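PDB 3OP9: Pli0006 protein from Listeria innocua, which probably binds DNA as a transcriptional regulator, through a helix-turn-helix domain of the HTH_3 (XRE) family. Local coordinates for residues H26-A29 with E30-V34; F61-I65 with D66-G70. All coordinates share one frame; numbering follows the deposited sequence.

Overall arrangement
Both contacts lie in the all-helical domain that includes the helix-turn-helix, and each is a short-range contact at a helix end. Contact 1 comes first along the chain, on helix 25-32 and the turn that leads to helix 36-44. Contact 2 follows helix 51-61 and enters the short helix 65-69. Their centres are 18 Å apart and their nearest atoms about 5 Å, without touching. Helix 51-61 joins them, since side chains of both pack on it and share Leu57. Contact 1 thus shapes the helix-turn-helix itself, a unit consistent with DNA binding, whereas contact 2 packs helix 65-69 and its entry against helices 10-21 and 51-61, and meets two other subunits.

Contact 1 (H26-A29 with E30-V34); sequences HQIA and ELLNV
Ala29 meets Val34 where helix 25-32 ends in a Schellman motif, before the turn to helix 36-44 within the helix-turn-helix. Val34 N donates to Ala29 O over 3.1 Å at 163°, and Asn33 N to Glu30 O, a weak bond, completes the motif; Leu32 N also reaches Ala29 O only weakly. Asn33 has positive phi, which asparagine tolerates better than most residues, and turns the chain so that Val34 N can point back. The small methyl of Ala29 suits a buried place against the returning chain, with Ala29 CB 3.2 Å from Val34 O. Val34 adds a branched apolar wall: its CG2 lies 4.2 Å from Ala29 CB, and its side chain also touches Val39 and Lys53. On the buried side Ile28 and Leu32 run side by side, Ile28 CG2 meeting Leu32 CD1 at 4.1 Å; Ile28 goes on to Met43, and Leu32 to Leu57 and Arg56. Polar His26 and Glu30 suit the exposed outer face, where a spacing of four residues, about one turn, sets their side chains alongside each other above the backbone bond Glu30 N to His26 O. Glu30 bends at CB-CG (chi2 133°), its carboxylate plane turned 40° from the imidazole. It arrives at the ring edge, close to the ring plane, where Glu30 OE2 stands 3.2 Å from His26 CD2.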
ATOM      1  N   HIS A  26     -29.759 -13.176  -1.857  1.00 40.50           N
ATOM      2  CA  HIS A  26     -30.545 -12.820  -0.668  1.00 45.03           C
ATOM      3  C   HIS A  26     -29.672 -12.716   0.598  1.00 40.48           C
ATOM      4  O   HIS A  26     -30.010 -11.964   1.514  1.00 40.44           O
ATOM      5  CB  HIS A  26     -31.728 -13.786  -0.433  1.00 55.50           C
ATOM      6  CG  HIS A  26     -31.335 -15.088   0.196  1.00 53.82           C
ATOM      7  ND1 HIS A  26     -31.201 -16.257  -0.527  1.00 55.99           N
ATOM      8  CD2 HIS A  26     -31.045 -15.407   1.479  1.00 52.45           C
ATOM      9  CE1 HIS A  26     -30.832 -17.234   0.281  1.00 57.94           C
ATOM     10  NE2 HIS A  26     -30.725 -16.744   1.504  1.00 54.40           N
ATOM     11  N   GLN A  27     -28.560 -13.452   0.637  1.00 39.65           N
ATOM     12  CA  GLN A  27     -27.605 -13.370   1.743  1.00 35.12           C
ATOM     13  C   GLN A  27     -26.878 -12.023   1.731  1.00 38.40           C
ATOM     14  O   GLN A  27     -26.690 -11.380   2.777  1.00 38.82           O
ATOM     15  CB  GLN A  27     -26.593 -14.509   1.652  1.00 35.50           C
ATOM     16  CG  GLN A  27     -27.239 -15.880   1.878  1.00 45.76           C
ATOM     17  CD  GLN A  27     -26.260 -17.029   1.768  1.00 47.97           C
ATOM     18  OE1 GLN A  27     -25.616 -17.204   0.746  1.00 44.32           O
ATOM     19  NE2 GLN A  27     -26.157 -17.833   2.832  1.00 56.92           N
ATOM     20  N   ILE A  28     -26.480 -11.581   0.545  1.00 30.76           N
ATOM     21  CA  ILE A  28     -25.869 -10.268   0.429  1.00 29.30           C
ATOM     22  C   ILE A  28     -26.914  -9.203   0.744  1.00 31.98           C
ATOM     23  O   ILE A  28     -26.595  -8.197   1.385  1.00 31.33           O
ATOM     24  CB  ILE A  28     -25.261 -10.058  -0.968  1.00 28.74           C
ATOM     25  CG1 ILE A  28     -24.126 -11.068  -1.174  1.00 27.92           C
ATOM     26  CG2 ILE A  28     -24.775  -8.617  -1.151  1.00 30.14           C
ATOM     27  CD1 ILE A  28     -23.699 -11.242  -2.631  1.00 31.35           C
ATOM     28  N   ALA A  29     -28.159  -9.425   0.308  1.00 30.86           N
ATOM     29  CA  ALA A  29     -29.216  -8.441   0.539  1.00 33.86           C
ATOM     30  C   ALA A  29     -29.408  -8.274   2.039  1.00 39.69           C
ATOM     31  O   ALA A  29     -29.581  -7.159   2.540  1.00 37.66           O
ATOM     32  CB  ALA A  29     -30.539  -8.876  -0.118  1.00 33.19           C
ATOM     33  N   GLU A  30     -29.374  -9.396   2.750  1.00 43.17           N
ATOM     34  CA  GLU A  30     -29.569  -9.380   4.199  1.00 46.32           C
ATOM     35  C   GLU A  30     -28.436  -8.590   4.840  1.00 45.33           C
ATOM     36  O   GLU A  30     -28.675  -7.811   5.748  1.00 45.31           O
ATOM     37  CB  GLU A  30     -29.654 -10.808   4.766  1.00 53.20           C
ATOM     38  CG  GLU A  30     -31.080 -11.378   4.805  1.00 75.42           C
ATOM     39  CD  GLU A  30     -31.201 -12.806   4.249  1.00 86.71           C
ATOM     40  OE1 GLU A  30     -30.385 -13.681   4.624  1.00 85.30           O
ATOM     41  OE2 GLU A  30     -32.123 -13.053   3.437  1.00 90.30           O
ATOM     42  N   LEU A  31     -27.208  -8.777   4.351  1.00 45.80           N
ATOM     43  CA  LEU A  31     -26.037  -8.065   4.871  1.00 45.04           C
ATOM     44  C   LEU A  31     -26.174  -6.545   4.722  1.00 41.51           C
ATOM     45  O   LEU A  31     -25.767  -5.775   5.588  1.00 40.04           O
ATOM     46  CB  LEU A  31     -24.780  -8.517   4.118  1.00 44.72           C
ATOM     47  CG  LEU A  31     -23.459  -7.835   4.473  1.00 44.61           C
ATOM     48  CD1 LEU A  31     -22.918  -8.320   5.820  1.00 47.23           C
ATOM     49  CD2 LEU A  31     -22.435  -8.077   3.379  1.00 41.96           C
ATOM     50  N   LEU A  32     -26.741  -6.115   3.609  1.00 34.70           N
ATOM     51  CA  LEU A  32     -26.827  -4.691   3.322  1.00 35.94           C
ATOM     52  C   LEU A  32     -28.180  -4.101   3.674  1.00 37.95           C
ATOM     53  O   LEU A  32     -28.380  -2.911   3.518  1.00 41.77           O
ATOM     54  CB  LEU A  32     -26.555  -4.428   1.859  1.00 29.95           C
ATOM     55  CG  LEU A  32     -25.212  -4.918   1.338  1.00 30.96           C
ATOM     56  CD1 LEU A  32     -25.165  -4.663  -0.141  1.00 28.93           C
ATOM     57  CD2 LEU A  32     -24.074  -4.230   2.068  1.00 34.51           C
ATOM     58  N   ASN A  33     -29.105  -4.933   4.131  1.00 37.42           N
ATOM     59  CA  ASN A  33     -30.481  -4.487   4.348  1.00 39.34           C
ATOM     60  C   ASN A  33     -31.091  -3.814   3.112  1.00 44.07           C
ATOM     61  O   ASN A  33     -31.581  -2.683   3.176  1.00 48.07           O
ATOM     62  CB  ASN A  33     -30.542  -3.552   5.557  1.00 48.31           C
ATOM     63  CG  ASN A  33     -30.101  -4.244   6.832  1.00 63.74           C
ATOM     64  OD1 ASN A  33     -29.099  -3.872   7.444  1.00 64.69           O
ATOM     65  ND2 ASN A  33     -30.829  -5.288   7.217  1.00 72.10           N
ATOM     66  N   VAL A  34     -31.046  -4.523   1.987  1.00 38.13           N
ATOM     67  CA  VAL A  34     -31.732  -4.105   0.775  1.00 37.69           C
ATOM     68  C   VAL A  34     -32.536  -5.297   0.252  1.00 42.38           C
ATOM     69  O   VAL A  34     -32.395  -6.415   0.749  1.00 35.87           O
ATOM     70  CB  VAL A  34     -30.742  -3.656  -0.323  1.00 43.66           C
ATOM     71  CG1 VAL A  34     -29.938  -2.431   0.132  1.00 43.03           C
ATOM     72  CG2 VAL A  34     -29.807  -4.824  -0.717  1.00 31.16           C
TER

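Contact 2 (F61-I65 with D66-G70); sequences FHLSI and DELVG
Ser64 and Glu67 close a capping box: an extended backbone at Leu63 and Ser64 runs into helix 65-69, whose first turn is tied to the N-cap by reciprocal bonds. Glu67 N donates to Ser64 OG over 2.8 Å, and Ser64 N returns a nearly straight bond (166°) to Glu67 OE1 over 3.0 Å, meeting that oxygen from above the carboxylate plane. Serine suits the N-cap because its short hydroxyl, set between backbone N and carbonyl carbon (chi1 64°), reaches an amide of the first turn. Glutamate suits the third helical position, as its chain, extended beyond CG, reaches back far enough to bring OE1 to the Ser64 amide, and its negative charge probably favours the helix start. The box is flanked by apolar side chains. Leu63 CD1 meets Leu68 CD1 at 4.2 Å, the two side chains crossing at about a right angle, and both leucines pack on Leu17 of helix 10-21. Ile65 faces Ile55 and also Ile65 of a second subunit. There Asp66 OD2 accepts from Ile65 N of that subunit, and the reciprocal bond, Ile65 N to its Asp66 OD2, is made as well. Gly70, at positive phi, where glycine is favoured, is the C-prime residue of a Schellman motif (Tyr71 N to Asp66 O, and weakly Gly70 N to Glu67 O). Just before that end, Val69 N donates to Ile65 O over 3.0 Å.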
ATOM      1  N   PHE A  61     -15.790  -8.558   3.325  1.00 27.48           N
ATOM      2  CA  PHE A  61     -14.867  -9.313   2.485  1.00 24.95           C
ATOM      3  C   PHE A  61     -13.418  -8.978   2.788  1.00 26.80           C
ATOM      4  O   PHE A  61     -12.518  -9.522   2.158  1.00 28.82           O
ATOM      5  CB  PHE A  61     -15.159  -9.024   1.003  1.00 23.13           C
ATOM      6  CG  PHE A  61     -16.443  -9.621   0.532  1.00 24.18           C
ATOM      7  CD1 PHE A  61     -16.578 -11.009   0.466  1.00 26.23           C
ATOM      8  CD2 PHE A  61     -17.502  -8.835   0.151  1.00 22.98           C
ATOM      9  CE1 PHE A  61     -17.751 -11.582   0.023  1.00 25.79           C
ATOM     10  CE2 PHE A  61     -18.685  -9.411  -0.291  1.00 32.29           C
ATOM     11  CZ  PHE A  61     -18.807 -10.793  -0.352  1.00 28.05           C
ATOM     12  N   HIS A  62     -13.187  -8.095   3.758  1.00 21.67           N
ATOM     13  CA  HIS A  62     -11.821  -7.701   4.149  1.00 26.30           C
ATOM     14  C   HIS A  62     -11.023  -7.112   2.983  1.00 30.30           C
ATOM     15  O   HIS A  62      -9.891  -7.529   2.734  1.00 28.06           O
ATOM     16  CB  HIS A  62     -11.035  -8.893   4.698  1.00 33.58           C
ATOM     17  CG  HIS A  62     -11.698  -9.568   5.852  1.00 40.16           C
ATOM     18  ND1 HIS A  62     -12.130  -8.880   6.964  1.00 48.54           N
ATOM     19  CD2 HIS A  62     -12.003 -10.869   6.071  1.00 51.38           C
ATOM     20  CE1 HIS A  62     -12.675  -9.727   7.822  1.00 54.87           C
ATOM     21  NE2 HIS A  62     -12.615 -10.939   7.300  1.00 57.09           N
ATOM     22  N   LEU A  63     -11.606  -6.137   2.296  1.00 29.70           N
ATOM     23  CA  LEU A  63     -11.023  -5.561   1.084  1.00 28.49           C
ATOM     24  C   LEU A  63     -10.889  -4.065   1.287  1.00 24.91           C
ATOM     25  O   LEU A  63     -11.635  -3.489   2.073  1.00 25.15           O
ATOM     26  CB  LEU A  63     -11.984  -5.783  -0.083  1.00 27.00           C
ATOM     27  CG  LEU A  63     -12.263  -7.253  -0.438  1.00 28.02           C
ATOM     28  CD1 LEU A  63     -13.335  -7.313  -1.512  1.00 30.35           C
ATOM     29  CD2 LEU A  63     -10.990  -7.888  -0.908  1.00 31.48           C
ATOM     30  N   SER A  64      -9.977  -3.424   0.563  1.00 26.60           N
ATOM     31  CA  SER A  64     -10.021  -1.963   0.500  1.00 28.65           C
ATOM     32  C   SER A  64     -11.225  -1.608  -0.359  1.00 22.75           C
ATOM     33  O   SER A  64     -11.687  -2.420  -1.166  1.00 24.82           O
ATOM     34  CB  SER A  64      -8.741  -1.404  -0.120  1.00 35.34           C
ATOM     35  OG  SER A  64      -8.661  -1.836  -1.468  1.00 28.92           O
ATOM     36  N   ILE A  65     -11.745  -0.394  -0.207  1.00 22.18           N
ATOM     37  CA  ILE A  65     -12.826   0.030  -1.074  1.00 22.23           C
ATOM     38  C   ILE A  65     -12.289   0.087  -2.493  1.00 21.17           C
ATOM     39  O   ILE A  65     -12.992  -0.245  -3.427  1.00 21.94           O
ATOM     40  CB  ILE A  65     -13.375   1.407  -0.650  1.00 23.33           C
ATOM     41  CG1 ILE A  65     -13.986   1.298   0.745  1.00 28.28           C
ATOM     42  CG2 ILE A  65     -14.432   1.901  -1.643  1.00 26.44           C
ATOM     43  CD1 ILE A  65     -14.437   2.639   1.295  1.00 29.84           C
ATOM     44  N   ASP A  66     -11.034   0.506  -2.642  1.00 22.22           N
ATOM     45  CA  ASP A  66     -10.414   0.559  -3.978  1.00 26.65           C
ATOM     46  C   ASP A  66     -10.400  -0.806  -4.679  1.00 29.70           C
ATOM     47  O   ASP A  66     -10.731  -0.899  -5.847  1.00 22.58           O
ATOM     48  CB  ASP A  66      -9.006   1.152  -3.884  1.00 34.39           C
ATOM     49  CG  ASP A  66      -9.028   2.617  -3.392  1.00 44.67           C
ATOM     50  OD1 ASP A  66      -9.143   2.835  -2.174  1.00 50.34           O
ATOM     51  OD2 ASP A  66      -8.975   3.562  -4.194  1.00 43.74           O
ATOM     52  N   GLU A  67      -9.993  -1.854  -3.964  1.00 21.53           N
ATOM     53  CA  GLU A  67     -10.021  -3.217  -4.495  1.00 21.45           C
ATOM     54  C   GLU A  67     -11.465  -3.612  -4.847  1.00 21.44           C
ATOM     55  O   GLU A  67     -11.725  -4.195  -5.905  1.00 20.94           O
ATOM     56  CB  GLU A  67      -9.472  -4.212  -3.442  1.00 29.91           C
ATOM     57  CG  GLU A  67      -7.960  -4.147  -3.245  1.00 42.51           C
ATOM     58  CD  GLU A  67      -7.454  -4.955  -2.036  1.00 47.19           C
ATOM     59  OE1 GLU A  67      -8.248  -5.222  -1.091  1.00 34.02           O
ATOM     60  OE2 GLU A  67      -6.248  -5.295  -2.029  1.00 41.76           O
ATOM     61  N   LEU A  68     -12.386  -3.393  -3.921  1.00 20.67           N
ATOM     62  CA  LEU A  68     -13.799  -3.758  -4.160  1.00 22.10           C
ATOM     63  C   LEU A  68     -14.393  -3.148  -5.433  1.00 24.26           C
ATOM     64  O   LEU A  68     -15.086  -3.829  -6.203  1.00 24.93           O
ATOM     65  CB  LEU A  68     -14.648  -3.330  -2.958  1.00 24.78           C
ATOM     66  CG  LEU A  68     -16.147  -3.592  -3.038  1.00 25.05           C
ATOM     67  CD1 LEU A  68     -16.433  -5.106  -3.242  1.00 27.91           C
ATOM     68  CD2 LEU A  68     -16.844  -3.046  -1.772  1.00 24.80           C
ATOM     69  N   VAL A  69     -14.134  -1.866  -5.675  1.00 22.76           N
ATOM     70  CA  VAL A  69     -14.650  -1.272  -6.890  1.00 22.09           C
ATOM     71  C   VAL A  69     -13.719  -1.312  -8.093  1.00 26.18           C
ATOM     72  O   VAL A  69     -14.158  -0.938  -9.163  1.00 25.34           O
ATOM     73  CB  VAL A  69     -15.133   0.175  -6.684  1.00 26.01           C
ATOM     74  CG1 VAL A  69     -16.047   0.248  -5.499  1.00 26.66           C
ATOM     75  CG2 VAL A  69     -13.941   1.141  -6.559  1.00 21.99           C
ATOM     76  N   GLY A  70     -12.461  -1.755  -7.951  1.00 22.89           N
ATOM     77  CA  GLY A  70     -11.537  -1.781  -9.088  1.00 22.02           C
ATOM     78  C   GLY A  70     -11.056  -0.391  -9.509  1.00 28.42           C
ATOM     79  O   GLY A  70     -10.838  -0.089 -10.695  1.00 25.99           O
TER